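PDB 7JQY: Cif-like 1, which probably hydrolyses epoxides, as a Cif-like member of the alpha/beta hydrolase fold, and assembles as an octamer. Local coordinates for residues B[57-62]-B[193-198]; B[186-191]-B[207-212]. The protein carries 1 engineered substitution. One frame throughout, in Å; residues are numbered along the deposited sequence.

Interaction 1 of 2, residues B[57-62]-B[193-198]; sequences WPQTWY and DFYKKR
The phenol oxygen of Tyr195 is gripped by two groups: Gln59 NE2 donates to Tyr195 OH at 3.0 Å, and the carboxylate of Asp288 is its second partner. The oxygen lies in the amide plane of Gln59, 3° out of it, and the bond is moderately bent. Here the HGXP loop of an epoxide-hydrolase-like alpha/beta hydrolase, with its cis Pro58, meets helix 187-198 of the cap. In relatives this loop contributes to an oxyanion hole, and probably does so here; in this engineered protein the backbone N of Trp57 hydrogen-bonds OG of Ser123, the substituted residue at the presumed nucleophile elbow. The side-chain amide oxygen OE1 of Gln59 is held in turn by Arg122 and by the backbone N of Gly56, which fixes the amide's rotation. Pro58 CD lies 4.2 Å from Tyr195 CE1. Trp57 extends its CG anti to the backbone N (chi1 -165°), and the far rim of its indole makes a T-shaped stack on Phe194, the planes at 86°. Its CZ3 stands over the middle of the Phe194 ring, 3.9 Å from Phe194 CE1. Over the opposite face lies Arg198 NH1, which also donates to Phe194 O at 3.3 Å.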
ATOM      1  N   TRP B  57      15.379  21.519  13.133  1.00 31.71           N
ATOM      2  CA  TRP B  57      14.502  20.395  12.817  1.00 32.14           C
ATOM      3  C   TRP B  57      13.048  20.782  13.057  1.00 33.81           C
ATOM      4  O   TRP B  57      12.732  21.380  14.095  1.00 33.37           O
ATOM      5  CB  TRP B  57      14.841  19.167  13.669  1.00 31.07           C
ATOM      6  CG  TRP B  57      14.222  17.903  13.144  1.00 30.39           C
ATOM      7  CD1 TRP B  57      14.822  16.962  12.339  1.00 32.38           C
ATOM      8  CD2 TRP B  57      12.879  17.448  13.353  1.00 30.46           C
ATOM      9  NE1 TRP B  57      13.932  15.957  12.045  1.00 29.73           N
ATOM     10  CE2 TRP B  57      12.733  16.232  12.649  1.00 31.69           C
ATOM     11  CE3 TRP B  57      11.779  17.954  14.062  1.00 30.46           C
ATOM     12  CZ2 TRP B  57      11.535  15.514  12.639  1.00 31.30           C
ATOM     13  CZ3 TRP B  57      10.593  17.243  14.048  1.00 31.06           C
ATOM     14  CH2 TRP B  57      10.482  16.034  13.339  1.00 32.73           C
ATOM     15  N   PRO B  58      12.129  20.466  12.125  1.00 30.57           N
ATOM     16  CA  PRO B  58      12.364  19.830  10.826  1.00 27.60           C
ATOM     17  C   PRO B  58      12.417  20.869   9.718  1.00 28.42           C
ATOM     18  O   PRO B  58      11.412  21.090   9.048  1.00 30.91           O
ATOM     19  CB  PRO B  58      11.138  18.938  10.658  1.00 26.54           C
ATOM     20  CG  PRO B  58      10.013  19.706  11.409  1.00 30.19           C
ATOM     21  CD  PRO B  58      10.695  20.732  12.325  1.00 30.18           C
ATOM     22  N   GLN B  59      13.565  21.503   9.519  1.00 28.73           N
ATOM     23  CA  GLN B  59      13.650  22.658   8.645  1.00 28.30           C
ATOM     24  C   GLN B  59      14.795  22.490   7.652  1.00 30.12           C
ATOM     25  O   GLN B  59      15.553  21.520   7.690  1.00 27.64           O
ATOM     26  CB  GLN B  59      13.828  23.943   9.462  1.00 30.18           C
ATOM     27  CG  GLN B  59      12.814  24.056  10.619  1.00 33.11           C
ATOM     28  CD  GLN B  59      12.907  25.376  11.333  1.00 34.30           C
ATOM     29  OE1 GLN B  59      13.978  25.765  11.819  1.00 31.31           O
ATOM     30  NE2 GLN B  59      11.794  26.092  11.384  1.00 33.29           N
ATOM     31  N   THR B  60      14.867  23.443   6.729  1.00 28.65           N
ATOM     32  CA  THR B  60      15.970  23.624   5.803  1.00 30.37           C
ATOM     33  C   THR B  60      16.274  25.111   5.777  1.00 31.11           C
ATOM     34  O   THR B  60      15.660  25.892   6.514  1.00 32.49           O
ATOM     35  CB  THR B  60      15.619  23.131   4.392  1.00 29.73           C
ATOM     36  OG1 THR B  60      14.542  23.928   3.894  1.00 28.19           O
ATOM     37  CG2 THR B  60      15.241  21.655   4.380  1.00 25.06           C
ATOM     38  N   TRP B  61      17.180  25.510   4.877  1.00 31.67           N
ATOM     39  CA  TRP B  61      17.443  26.931   4.655  1.00 32.27           C
ATOM     40  C   TRP B  61      16.162  27.707   4.380  1.00 33.08           C
ATOM     41  O   TRP B  61      16.085  28.909   4.665  1.00 35.14           O
ATOM     42  CB  TRP B  61      18.415  27.106   3.482  1.00 33.60           C
ATOM     43  CG  TRP B  61      17.757  26.875   2.151  1.00 33.69           C
ATOM     44  CD1 TRP B  61      17.726  25.705   1.445  1.00 31.53           C
ATOM     45  CD2 TRP B  61      17.008  27.830   1.381  1.00 36.17           C
ATOM     46  NE1 TRP B  61      17.003  25.872   0.289  1.00 33.57           N
ATOM     47  CE2 TRP B  61      16.558  27.167   0.220  1.00 33.30           C
ATOM     48  CE3 TRP B  61      16.678  29.179   1.559  1.00 33.22           C
ATOM     49  CZ2 TRP B  61      15.797  27.806  -0.755  1.00 31.71           C
ATOM     50  CZ3 TRP B  61      15.924  29.815   0.580  1.00 33.96           C
ATOM     51  CH2 TRP B  61      15.488  29.125  -0.557  1.00 33.51           C
ATOM     52  N   TYR B  62      15.151  27.038   3.814  1.00 32.19           N
ATOM     53  CA  TYR B  62      13.933  27.706   3.365  1.00 30.89           C
ATOM     54  C   TYR B  62      13.236  28.468   4.489  1.00 32.56           C
ATOM     55  O   TYR B  62      12.399  29.335   4.211  1.00 31.36           O
ATOM     56  CB  TYR B  62      12.998  26.661   2.743  1.00 29.45           C
ATOM     57  CG  TYR B  62      11.675  27.177   2.192  1.00 32.93           C
ATOM     58  CD1 TYR B  62      11.600  27.771   0.935  1.00 33.51           C
ATOM     59  CD2 TYR B  62      10.493  27.038   2.919  1.00 28.83           C
ATOM     60  CE1 TYR B  62      10.382  28.222   0.421  1.00 30.29           C
ATOM     61  CE2 TYR B  62       9.280  27.479   2.415  1.00 30.49           C
ATOM     62  CZ  TYR B  62       9.228  28.076   1.167  1.00 34.30           C
ATOM     63  OH  TYR B  62       8.020  28.519   0.669  1.00 32.44           O
ATOM     64  N   ASP B 193       1.785  18.212  11.537  1.00 33.55           N
ATOM     65  CA  ASP B 193       1.214  18.219  12.876  1.00 34.38           C
ATOM     66  C   ASP B 193       2.213  18.764  13.883  1.00 36.78           C
ATOM     67  O   ASP B 193       1.875  19.624  14.706  1.00 34.27           O
ATOM     68  CB  ASP B 193       0.773  16.817  13.277  1.00 33.55           C
ATOM     69  CG  ASP B 193      -0.083  16.828  14.532  1.00 36.77           C
ATOM     70  OD1 ASP B 193      -1.303  17.078  14.410  1.00 36.66           O
ATOM     71  OD2 ASP B 193       0.471  16.614  15.631  1.00 33.69           O
ATOM     72  N   PHE B 194       3.463  18.290  13.811  1.00 34.82           N
ATOM     73  CA  PHE B 194       4.496  18.810  14.696  1.00 36.18           C
ATOM     74  C   PHE B 194       4.573  20.331  14.601  1.00 38.14           C
ATOM     75  O   PHE B 194       4.620  21.031  15.624  1.00 35.37           O
ATOM     76  CB  PHE B 194       5.839  18.172  14.341  1.00 34.33           C
ATOM     77  CG  PHE B 194       6.918  18.453  15.324  1.00 35.18           C
ATOM     78  CD1 PHE B 194       7.634  19.638  15.260  1.00 36.34           C
ATOM     79  CD2 PHE B 194       7.219  17.536  16.320  1.00 35.12           C
ATOM     80  CE1 PHE B 194       8.634  19.914  16.183  1.00 34.32           C
ATOM     81  CE2 PHE B 194       8.214  17.801  17.248  1.00 34.33           C
ATOM     82  CZ  PHE B 194       8.922  18.990  17.180  1.00 33.12           C
ATOM     83  N   TYR B 195       4.501  20.853  13.400  1.00 31.32           N
ATOM     84  CA  TYR B 195       4.600  22.249  13.195  1.00 32.76           C
ATOM     85  C   TYR B 195       3.422  23.032  13.698  1.00 35.11           C
ATOM     86  O   TYR B 195       3.596  23.957  14.400  1.00 34.06           O
ATOM     87  CB  TYR B 195       4.783  22.532  11.711  1.00 34.87           C
ATOM     88  CG  TYR B 195       5.920  23.415  11.355  1.00 34.81           C
ATOM     89  CD1 TYR B 195       7.152  22.907  11.129  1.00 37.64           C
ATOM     90  CD2 TYR B 195       5.758  24.743  11.216  1.00 40.34           C
ATOM     91  CE1 TYR B 195       8.204  23.708  10.789  1.00 37.52           C
ATOM     92  CE2 TYR B 195       6.798  25.550  10.880  1.00 39.69           C
ATOM     93  CZ  TYR B 195       8.020  25.018  10.662  1.00 38.40           C
ATOM     94  OH  TYR B 195       9.055  25.803  10.316  1.00 47.65           O
ATOM     95  N   LYS B 196       2.220  22.619  13.370  1.00 33.59           N
ATOM     96  CA  LYS B 196       1.044  23.412  13.706  1.00 34.83           C
ATOM     97  C   LYS B 196       0.765  23.415  15.202  1.00 33.94           C
ATOM     98  O   LYS B 196       0.244  24.403  15.725  1.00 34.84           O
ATOM     99  CB  LYS B 196      -0.170  22.898  12.936  1.00 34.08           C
ATOM    100  CG  LYS B 196      -0.112  23.192  11.453  1.00 33.64           C
ATOM    101  CD  LYS B 196      -1.400  22.770  10.808  1.00 34.40           C
ATOM    102  CE  LYS B 196      -1.215  22.218   9.420  1.00 30.62           C
ATOM    103  NZ  LYS B 196      -2.506  22.321   8.669  1.00 30.02           N
ATOM    104  N   LYS B 197       1.126  22.343  15.909  1.00 36.45           N
ATOM    105  CA  LYS B 197       0.927  22.308  17.352  1.00 35.94           C
ATOM    106  C   LYS B 197       1.786  23.335  18.079  1.00 38.75           C
ATOM    107  O   LYS B 197       1.444  23.736  19.195  1.00 36.60           O
ATOM    108  CB  LYS B 197       1.236  20.903  17.881  1.00 36.18           C
ATOM    109  CG  LYS B 197       0.019  20.019  17.955  1.00 40.00           C
ATOM    110  CD  LYS B 197       0.355  18.583  18.281  1.00 39.57           C
ATOM    111  CE  LYS B 197      -0.928  17.839  18.612  1.00 38.72           C
ATOM    112  NZ  LYS B 197      -1.320  16.906  17.521  1.00 39.89           N
ATOM    113  N   ARG B 198       2.873  23.795  17.463  1.00 37.29           N
ATOM    114  CA  ARG B 198       3.791  24.729  18.097  1.00 35.91           C
ATOM    115  C   ARG B 198       3.732  26.127  17.496  1.00 35.92           C
ATOM    116  O   ARG B 198       4.446  27.019  17.965  1.00 35.46           O
ATOM    117  CB  ARG B 198       5.221  24.187  18.008  1.00 36.57           C
ATOM    118  CG  ARG B 198       5.454  22.912  18.820  1.00 36.35           C
ATOM    119  CD  ARG B 198       6.736  22.169  18.351  1.00 36.35           C
ATOM    120  NE  ARG B 198       7.081  21.097  19.279  1.00 35.18           N
ATOM    121  CZ  ARG B 198       6.460  19.924  19.332  1.00 37.72           C
ATOM    122  NH1 ARG B 198       5.460  19.650  18.493  1.00 37.84           N
ATOM    123  NH2 ARG B 198       6.831  19.026  20.234  1.00 38.57           N
TER

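Interaction 2 of 2, residues B[186-191]-B[207-212]; sequences KERAYI and DIAVYA
The short segments 187-191 and 207-212 are helical, their axes 8.9 Å apart at closest approach and their N-to-C directions at 121°, and Arg188 and Ala212 bring the two backbones to a CA-CA separation of 5.0 Å. The small side chain of Ala212 makes so close an approach possible. Its CB, pointing at the partner helix, sits 3.7 Å from Arg188 CA. Ile191 closes around the same alanine with two branches: CG2, anti to its own backbone N, reaches Ala212 CB at 3.9 Å, while CD1 lies 3.8 Å from Ala212 CA. The CG2 branch also extends the apolar contact to Ile208, whose CG2 is 4.2 Å from Ile191 CG2. Both helices belong to the cap, the helical insertion between strands 140-146 and 250-255 of the alpha/beta hydrolase fold, and their contact is an apolar one with no hydrogen bond across it. Ala189, its CB directed away from 207-212, packs on Met181 of the third subunit, another copy of the protein, and Tyr190 touches Leu182 of that subunit. At the more exposed margin, Arg188 runs past Ala212, then bends at chi3 (-112°), and one face of its guanidinium rests over Ala209 CB, which is 4.0 Å from Arg188 NE and offset toward the rim. The charge is met by Asp213, which forms a salt bridge with NH2. Glu187 offers only its root to the contact, with CB 3.8 Å from Ala212 O; a bend at chi2 leads its carboxylate away, and OE2 accepts from the backbone N of Gly185.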
ATOM      1  N   LYS B 186       5.092   8.890   6.006  1.00 32.06           N
ATOM      2  CA  LYS B 186       4.143   9.770   6.669  1.00 36.33           C
ATOM      3  C   LYS B 186       4.824  11.056   7.111  1.00 35.51           C
ATOM      4  O   LYS B 186       4.425  11.669   8.109  1.00 32.62           O
ATOM      5  CB  LYS B 186       3.487   9.052   7.845  1.00 34.97           C
ATOM      6  CG  LYS B 186       2.694   7.857   7.378  1.00 37.02           C
ATOM      7  CD  LYS B 186       2.145   7.047   8.500  1.00 40.07           C
ATOM      8  CE  LYS B 186       1.794   5.657   8.018  1.00 44.96           C
ATOM      9  NZ  LYS B 186       2.379   4.642   8.922  1.00 47.59           N
ATOM     10  N   GLU B 187       5.863  11.471   6.378  1.00 30.38           N
ATOM     11  CA  GLU B 187       6.619  12.652   6.773  1.00 29.69           C
ATOM     12  C   GLU B 187       5.731  13.887   6.769  1.00 35.14           C
ATOM     13  O   GLU B 187       5.789  14.709   7.697  1.00 31.87           O
ATOM     14  CB  GLU B 187       7.823  12.839   5.852  1.00 35.91           C
ATOM     15  CG  GLU B 187       8.744  11.616   5.761  1.00 32.63           C
ATOM     16  CD  GLU B 187       8.265  10.577   4.758  1.00 32.35           C
ATOM     17  OE1 GLU B 187       7.199  10.780   4.132  1.00 30.49           O
ATOM     18  OE2 GLU B 187       8.956   9.544   4.607  1.00 34.82           O
ATOM     19  N   ARG B 188       4.867  14.008   5.763  1.00 34.14           N
ATOM     20  CA  ARG B 188       3.996  15.179   5.670  1.00 34.54           C
ATOM     21  C   ARG B 188       3.027  15.257   6.850  1.00 35.52           C
ATOM     22  O   ARG B 188       2.897  16.305   7.497  1.00 34.18           O
ATOM     23  CB  ARG B 188       3.227  15.138   4.352  1.00 36.23           C
ATOM     24  CG  ARG B 188       3.014  16.490   3.720  1.00 40.14           C
ATOM     25  CD  ARG B 188       2.478  16.344   2.308  1.00 42.17           C
ATOM     26  NE  ARG B 188       3.442  16.768   1.295  1.00 38.66           N
ATOM     27  CZ  ARG B 188       3.091  17.263   0.109  1.00 40.82           C
ATOM     28  NH1 ARG B 188       1.807  17.390  -0.199  1.00 42.00           N
ATOM     29  NH2 ARG B 188       4.018  17.637  -0.769  1.00 41.20           N
ATOM     30  N   ALA B 189       2.338  14.157   7.147  1.00 33.20           N
ATOM     31  CA  ALA B 189       1.388  14.161   8.255  1.00 34.40           C
ATOM     32  C   ALA B 189       2.098  14.354   9.594  1.00 36.42           C
ATOM     33  O   ALA B 189       1.574  15.024  10.493  1.00 30.73           O
ATOM     34  CB  ALA B 189       0.570  12.872   8.247  1.00 32.14           C
ATOM     35  N   TYR B 190       3.274  13.748   9.755  1.00 31.93           N
ATOM     36  CA  TYR B 190       4.004  13.885  11.008  1.00 33.75           C
ATOM     37  C   TYR B 190       4.523  15.305  11.193  1.00 35.13           C
ATOM     38  O   TYR B 190       4.377  15.887  12.273  1.00 32.68           O
ATOM     39  CB  TYR B 190       5.154  12.877  11.053  1.00 33.18           C
ATOM     40  CG  TYR B 190       5.946  12.881  12.353  1.00 36.60           C
ATOM     41  CD1 TYR B 190       5.411  12.339  13.527  1.00 33.11           C
ATOM     42  CD2 TYR B 190       7.237  13.399  12.401  1.00 35.89           C
ATOM     43  CE1 TYR B 190       6.135  12.319  14.698  1.00 32.94           C
ATOM     44  CE2 TYR B 190       7.976  13.390  13.579  1.00 35.24           C
ATOM     45  CZ  TYR B 190       7.420  12.848  14.725  1.00 36.18           C
ATOM     46  OH  TYR B 190       8.147  12.838  15.898  1.00 34.81           O
ATOM     47  N   ILE B 191       5.102  15.889  10.144  1.00 32.42           N
ATOM     48  CA  ILE B 191       5.774  17.178  10.277  1.00 32.09           C
ATOM     49  C   ILE B 191       4.776  18.333  10.281  1.00 33.92           C
ATOM     50  O   ILE B 191       4.980  19.334  10.976  1.00 28.52           O
ATOM     51  CB  ILE B 191       6.831  17.320   9.167  1.00 32.08           C
ATOM     52  CG1 ILE B 191       8.082  16.541   9.557  1.00 32.36           C
ATOM     53  CG2 ILE B 191       7.172  18.771   8.891  1.00 31.40           C
ATOM     54  CD1 ILE B 191       8.908  16.045   8.343  1.00 29.63           C
ATOM     55  N   ASP B 207       3.854  25.855   2.633  1.00 33.16           N
ATOM     56  CA  ASP B 207       5.181  26.198   3.139  1.00 32.47           C
ATOM     57  C   ASP B 207       5.739  25.077   4.011  1.00 33.27           C
ATOM     58  O   ASP B 207       6.902  24.688   3.866  1.00 31.05           O
ATOM     59  CB  ASP B 207       5.120  27.499   3.943  1.00 32.66           C
ATOM     60  CG  ASP B 207       5.183  28.732   3.076  1.00 34.33           C
ATOM     61  OD1 ASP B 207       5.784  28.676   1.973  1.00 28.92           O
ATOM     62  OD2 ASP B 207       4.634  29.763   3.515  1.00 25.92           O
ATOM     63  N   ILE B 208       4.924  24.550   4.934  1.00 33.10           N
ATOM     64  CA  ILE B 208       5.395  23.466   5.794  1.00 32.39           C
ATOM     65  C   ILE B 208       5.712  22.220   4.964  1.00 34.53           C
ATOM     66  O   ILE B 208       6.665  21.490   5.265  1.00 35.45           O
ATOM     67  CB  ILE B 208       4.363  23.174   6.904  1.00 35.05           C
ATOM     68  CG1 ILE B 208       3.948  24.469   7.620  1.00 32.32           C
ATOM     69  CG2 ILE B 208       4.932  22.190   7.922  1.00 34.16           C
ATOM     70  CD1 ILE B 208       2.647  24.357   8.376  1.00 35.50           C
ATOM     71  N   ALA B 209       4.960  21.987   3.885  1.00 32.53           N
ATOM     72  CA  ALA B 209       5.201  20.813   3.044  1.00 35.20           C
ATOM     73  C   ALA B 209       6.572  20.861   2.373  1.00 31.54           C
ATOM     74  O   ALA B 209       7.138  19.815   2.043  1.00 32.26           O
ATOM     75  CB  ALA B 209       4.099  20.683   1.992  1.00 33.54           C
ATOM     76  N   VAL B 210       7.123  22.057   2.170  1.00 32.79           N
ATOM     77  CA  VAL B 210       8.479  22.157   1.647  1.00 33.06           C
ATOM     78  C   VAL B 210       9.461  21.487   2.600  1.00 35.54           C
ATOM     79  O   VAL B 210      10.343  20.725   2.173  1.00 33.72           O
ATOM     80  CB  VAL B 210       8.840  23.633   1.418  1.00 32.74           C
ATOM     81  CG1 VAL B 210      10.306  23.772   1.034  1.00 30.48           C
ATOM     82  CG2 VAL B 210       7.920  24.239   0.369  1.00 35.38           C
ATOM     83  N   TYR B 211       9.313  21.741   3.906  1.00 31.34           N
ATOM     84  CA  TYR B 211      10.129  21.042   4.896  1.00 31.00           C
ATOM     85  C   TYR B 211       9.837  19.547   4.884  1.00 29.53           C
ATOM     86  O   TYR B 211      10.755  18.721   4.829  1.00 29.16           O
ATOM     87  CB  TYR B 211       9.869  21.595   6.299  1.00 31.55           C
ATOM     88  CG  TYR B 211       9.961  23.089   6.476  1.00 32.68           C
ATOM     89  CD1 TYR B 211      11.046  23.815   5.979  1.00 29.94           C
ATOM     90  CD2 TYR B 211       8.982  23.770   7.193  1.00 31.87           C
ATOM     91  CE1 TYR B 211      11.130  25.185   6.164  1.00 31.90           C
ATOM     92  CE2 TYR B 211       9.056  25.133   7.389  1.00 32.43           C
ATOM     93  CZ  TYR B 211      10.132  25.840   6.884  1.00 35.68           C
ATOM     94  OH  TYR B 211      10.194  27.200   7.082  1.00 33.45           O
ATOM     95  N   ALA B 212       8.556  19.178   4.959  1.00 31.43           N
ATOM     96  CA  ALA B 212       8.200  17.766   5.055  1.00 31.83           C
ATOM     97  C   ALA B 212       8.726  16.978   3.857  1.00 32.85           C
ATOM     98  O   ALA B 212       9.196  15.843   4.016  1.00 32.31           O
ATOM     99  CB  ALA B 212       6.683  17.614   5.198  1.00 30.23           C
TER

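From the N terminus, the chain leaves strand 50-54 into loop 57-62, builds much of the core sheet, and then enters the cap, where 186-191 and 193-198 follow one another on helix 187-198. Interaction 1 closes a long loop of 130 intervening residues and ties the core to the cap; interaction 2 closes a short one, 15 residues, within the cap. Neither is wholly nested in the other: the segments alternate, so the two loops cross. The centres of interaction 1 and interaction 2 lie about 8 Å apart, and the two touch directly. Tyr62 of the core loop probably hydrogen-bonds Asp207, and Trp57 packs on Tyr190, so loop 57-62 reaches both cap helices that interaction 2 joins.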